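Local coordinates for R.MvaI (Kocuria varians, PDB 2OA9), which probably cleaves double-stranded DNA at a specific, asymmetrically recognised target sequence as a monomeric, metal-dependent restriction endonuclease, at residues I123-L134 / N146-L155. Sequence-based numbering, arbitrary orientation.
Sequences IDIDWESQVVRL and NSVYWSFDSL. With CD (cadmium ion), chain G.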
# COMPACT_ATOMS: atom_id res chain seq x y z
N ILE A 123 -16.30 -2.66 -5.33
CA ILE A 123 -16.34 -2.27 -3.91
C ILE A 123 -17.30 -1.09 -3.74
O ILE A 123 -17.37 -0.18 -4.57
CB ILE A 123 -14.95 -1.87 -3.40
CG1 ILE A 123 -13.91 -2.99 -3.66
CG2 ILE A 123 -15.00 -1.48 -1.90
CD1 ILE A 123 -14.15 -4.24 -2.86
N ASP A 124 -18.14 -1.16 -2.72
CA ASP A 124 -19.00 -0.03 -2.36
C ASP A 124 -18.79 0.31 -0.89
O ASP A 124 -18.74 -0.56 -0.01
CB ASP A 124 -20.51 -0.27 -2.69
CG ASP A 124 -21.31 0.97 -2.62
OD1 ASP A 124 -21.06 1.91 -3.43
OD2 ASP A 124 -22.20 1.15 -1.75
N ILE A 125 -18.69 1.60 -0.59
CA ILE A 125 -18.53 2.03 0.78
C ILE A 125 -19.91 2.28 1.40
O ILE A 125 -20.65 3.14 0.98
CB ILE A 125 -17.63 3.30 0.91
CG1 ILE A 125 -16.35 3.23 0.08
CG2 ILE A 125 -17.29 3.53 2.38
CD1 ILE A 125 -15.34 2.11 0.45
N ASP A 126 -20.23 1.50 2.43
CA ASP A 126 -21.45 1.67 3.20
C ASP A 126 -21.11 2.60 4.36
O ASP A 126 -20.88 2.15 5.46
CB ASP A 126 -21.92 0.29 3.66
CG ASP A 126 -23.26 0.30 4.31
OD1 ASP A 126 -23.77 1.42 4.67
OD2 ASP A 126 -23.85 -0.78 4.49
N TRP A 127 -21.11 3.90 4.10
CA TRP A 127 -20.63 4.87 5.08
C TRP A 127 -21.45 4.86 6.38
O TRP A 127 -20.90 5.03 7.48
CB TRP A 127 -20.63 6.29 4.47
CG TRP A 127 -19.60 6.52 3.39
CD1 TRP A 127 -19.80 6.48 2.03
CD2 TRP A 127 -18.20 6.83 3.57
NE1 TRP A 127 -18.61 6.72 1.38
CE2 TRP A 127 -17.63 6.96 2.30
CE3 TRP A 127 -17.38 7.04 4.69
CZ2 TRP A 127 -16.28 7.23 2.11
CZ3 TRP A 127 -16.05 7.33 4.49
CH2 TRP A 127 -15.52 7.43 3.23
N GLU A 128 -22.76 4.68 6.26
CA GLU A 128 -23.64 4.71 7.43
C GLU A 128 -23.41 3.53 8.37
O GLU A 128 -23.45 3.67 9.58
CB GLU A 128 -25.11 4.77 7.02
CG GLU A 128 -26.09 4.87 8.19
CD GLU A 128 -25.99 6.15 9.01
OE1 GLU A 128 -25.37 7.15 8.54
OE2 GLU A 128 -26.55 6.18 10.14
N SER A 129 -23.15 2.36 7.80
CA SER A 129 -22.84 1.19 8.61
C SER A 129 -21.34 1.07 8.90
O SER A 129 -20.93 0.19 9.64
CB SER A 129 -23.37 -0.08 7.94
OG SER A 129 -24.79 0.04 7.85
N GLN A 130 -20.54 1.97 8.35
CA GLN A 130 -19.09 1.94 8.51
C GLN A 130 -18.51 0.60 8.12
O GLN A 130 -17.73 0.01 8.87
CB GLN A 130 -18.69 2.26 9.96
CG GLN A 130 -19.30 3.50 10.52
CD GLN A 130 -18.31 4.60 10.62
OE1 GLN A 130 -17.72 4.83 11.69
NE2 GLN A 130 -18.10 5.31 9.52
N VAL A 131 -18.91 0.11 6.95
CA VAL A 131 -18.27 -1.08 6.38
C VAL A 131 -17.99 -0.85 4.90
O VAL A 131 -18.61 -0.05 4.25
CB VAL A 131 -19.10 -2.37 6.57
CG1 VAL A 131 -19.48 -2.54 8.06
CG2 VAL A 131 -20.32 -2.36 5.69
N VAL A 132 -17.01 -1.58 4.40
CA VAL A 132 -16.63 -1.60 2.99
C VAL A 132 -17.11 -2.93 2.43
O VAL A 132 -16.65 -3.99 2.88
CB VAL A 132 -15.09 -1.48 2.87
CG1 VAL A 132 -14.61 -1.64 1.46
CG2 VAL A 132 -14.61 -0.18 3.48
N ARG A 133 -18.04 -2.89 1.48
CA ARG A 133 -18.67 -4.08 0.94
C ARG A 133 -18.13 -4.50 -0.40
O ARG A 133 -17.84 -3.64 -1.26
CB ARG A 133 -20.17 -3.87 0.78
CG ARG A 133 -20.89 -3.57 2.04
CD ARG A 133 -22.39 -3.45 1.90
NE ARG A 133 -23.06 -3.25 3.19
CZ ARG A 133 -23.39 -4.23 4.04
NH1 ARG A 133 -23.16 -5.51 3.75
NH2 ARG A 133 -23.96 -3.93 5.20
N LEU A 134 -18.00 -5.81 -0.57
CA LEU A 134 -17.79 -6.42 -1.89
C LEU A 134 -19.12 -6.75 -2.53
O LEU A 134 -19.84 -7.63 -2.05
CB LEU A 134 -16.91 -7.68 -1.75
CG LEU A 134 -16.59 -8.43 -3.04
CD1 LEU A 134 -15.72 -7.58 -3.90
CD2 LEU A 134 -15.91 -9.70 -2.74
N ASN A 146 -24.02 -8.65 -1.59
CA ASN A 146 -23.16 -7.60 -1.04
C ASN A 146 -22.91 -7.86 0.46
O ASN A 146 -22.66 -6.92 1.24
CB ASN A 146 -23.73 -6.21 -1.32
CG ASN A 146 -25.00 -5.96 -0.61
OD1 ASN A 146 -25.63 -6.86 -0.04
ND2 ASN A 146 -25.41 -4.69 -0.64
N SER A 147 -22.93 -9.11 0.85
CA SER A 147 -22.77 -9.52 2.24
C SER A 147 -21.37 -9.49 2.79
O SER A 147 -21.19 -9.35 4.03
CB SER A 147 -23.38 -10.90 2.47
OG SER A 147 -22.61 -11.92 1.84
N VAL A 148 -20.37 -9.60 1.93
CA VAL A 148 -18.99 -9.67 2.35
C VAL A 148 -18.48 -8.26 2.60
O VAL A 148 -18.67 -7.36 1.76
CB VAL A 148 -18.12 -10.43 1.29
CG1 VAL A 148 -16.69 -10.35 1.67
CG2 VAL A 148 -18.57 -11.90 1.13
N TYR A 149 -17.87 -8.04 3.77
CA TYR A 149 -17.41 -6.68 4.11
C TYR A 149 -16.25 -6.67 5.04
O TYR A 149 -15.97 -7.66 5.71
CB TYR A 149 -18.56 -5.80 4.67
CG TYR A 149 -19.09 -6.14 6.06
CD1 TYR A 149 -18.35 -5.86 7.20
CD2 TYR A 149 -20.36 -6.64 6.21
CE1 TYR A 149 -18.86 -6.12 8.46
CE2 TYR A 149 -20.89 -6.91 7.47
CZ TYR A 149 -20.14 -6.65 8.58
OH TYR A 149 -20.69 -6.98 9.80
N TRP A 150 -15.59 -5.53 5.07
CA TRP A 150 -14.53 -5.19 6.02
C TRP A 150 -15.05 -4.07 6.86
O TRP A 150 -15.50 -3.06 6.33
CB TRP A 150 -13.26 -4.67 5.29
CG TRP A 150 -12.54 -5.64 4.42
CD1 TRP A 150 -11.43 -6.36 4.75
CD2 TRP A 150 -12.87 -6.00 3.08
NE1 TRP A 150 -11.03 -7.13 3.70
CE2 TRP A 150 -11.91 -6.96 2.66
CE3 TRP A 150 -13.88 -5.65 2.19
CZ2 TRP A 150 -11.96 -7.54 1.39
CZ3 TRP A 150 -13.92 -6.20 0.94
CH2 TRP A 150 -12.95 -7.15 0.55
N SER A 151 -15.03 -4.20 8.18
CA SER A 151 -15.42 -3.06 8.99
C SER A 151 -14.42 -1.92 8.95
O SER A 151 -13.22 -2.16 8.77
CB SER A 151 -15.59 -3.50 10.46
OG SER A 151 -14.36 -3.96 10.99
N PHE A 152 -14.89 -0.70 9.13
CA PHE A 152 -13.96 0.43 9.21
C PHE A 152 -12.96 0.22 10.35
O PHE A 152 -11.81 0.57 10.22
CB PHE A 152 -14.69 1.76 9.46
CG PHE A 152 -15.30 2.44 8.23
CD1 PHE A 152 -15.64 3.79 8.28
CD2 PHE A 152 -15.52 1.75 7.06
CE1 PHE A 152 -16.21 4.42 7.19
CE2 PHE A 152 -16.11 2.37 5.98
CZ PHE A 152 -16.44 3.70 6.03
N ASP A 153 -13.41 -0.33 11.48
CA ASP A 153 -12.51 -0.50 12.63
C ASP A 153 -11.38 -1.47 12.31
O ASP A 153 -10.25 -1.26 12.74
CB ASP A 153 -13.30 -0.96 13.87
CG ASP A 153 -14.13 0.16 14.47
OD1 ASP A 153 -14.92 -0.10 15.40
OD2 ASP A 153 -14.05 1.34 14.05
N SER A 154 -11.67 -2.52 11.55
CA SER A 154 -10.65 -3.48 11.17
C SER A 154 -9.61 -2.81 10.29
O SER A 154 -8.42 -3.09 10.42
CB SER A 154 -11.24 -4.71 10.50
OG SER A 154 -11.67 -4.50 9.15
N LEU A 155 -10.07 -1.97 9.38
CA LEU A 155 -9.18 -1.30 8.45
C LEU A 155 -8.35 -0.27 9.18
O LEU A 155 -7.17 -0.14 8.92
CB LEU A 155 -9.97 -0.65 7.30
CG LEU A 155 -10.73 -1.66 6.44
CD1 LEU A 155 -11.54 -0.87 5.43
CD2 LEU A 155 -9.84 -2.69 5.76
CD CD G . -22.74 3.39 -2.93
O HOH W 1 -21.67 4.23 -1.16
O HOH W 2 -23.70 -8.02 5.39
O HOH W 3 -20.58 -10.04 -1.10
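R133 lies on the face of the sheet that also carries V131 and Y149, with NH1 directed to the carbonyl of N146. R133 CB passes V148 O at 3.9 Å, R133 CG lies near Y149 CB, and R133 CD comes to 3.5 Å from N146 O. With CG anti to its carbonyl carbon (chi1 -61°) and the chain extended as far as NE, the guanidinium reaches partners on both neighbouring strands. NH1 donates to N146 O and to a water that also donates to S147 O. R133 NE donates to D126 OD2 at 2.9 Å, using the anti lone pair, and NH2 reaches the same oxygen, a side-on grip in the guanidinium plane. A leucine at this position would probably leave the D126 carboxylate without its cationic mate and N146 O without its side-chain donor.

Strands 131-138 and 143-151 form a beta hairpin, the local axes running at 153°; strand 119-126 pairs with the former to complete a three-stranded antiparallel meander. Within it V132 and W150 are a hydrogen-bonded pair joined by reciprocal N-H...O bonds, while Q130 and V131 both face D126 in a G1 beta bulge. V131 CG1 sits over one face of the Y149 ring, 3.9 Å from its centroid.

Where the hairpin strand gives way to helix 152-162, S151 is the N-cap, its OG accepting from S154 N. F152 N donates to Q130 O from above the carbonyl plane, and Q130 CA lies over the F152 ring centre, 5° off the normal. F152 CZ presents the ring edge to W127 in an offset edge-to-face pair, centroids 5.6 Å apart; I125 CG2 meets the same edge. On the outer strand, a cadmium ion is held by both carboxylate oxygens of D124 and a water that donates to I125 O.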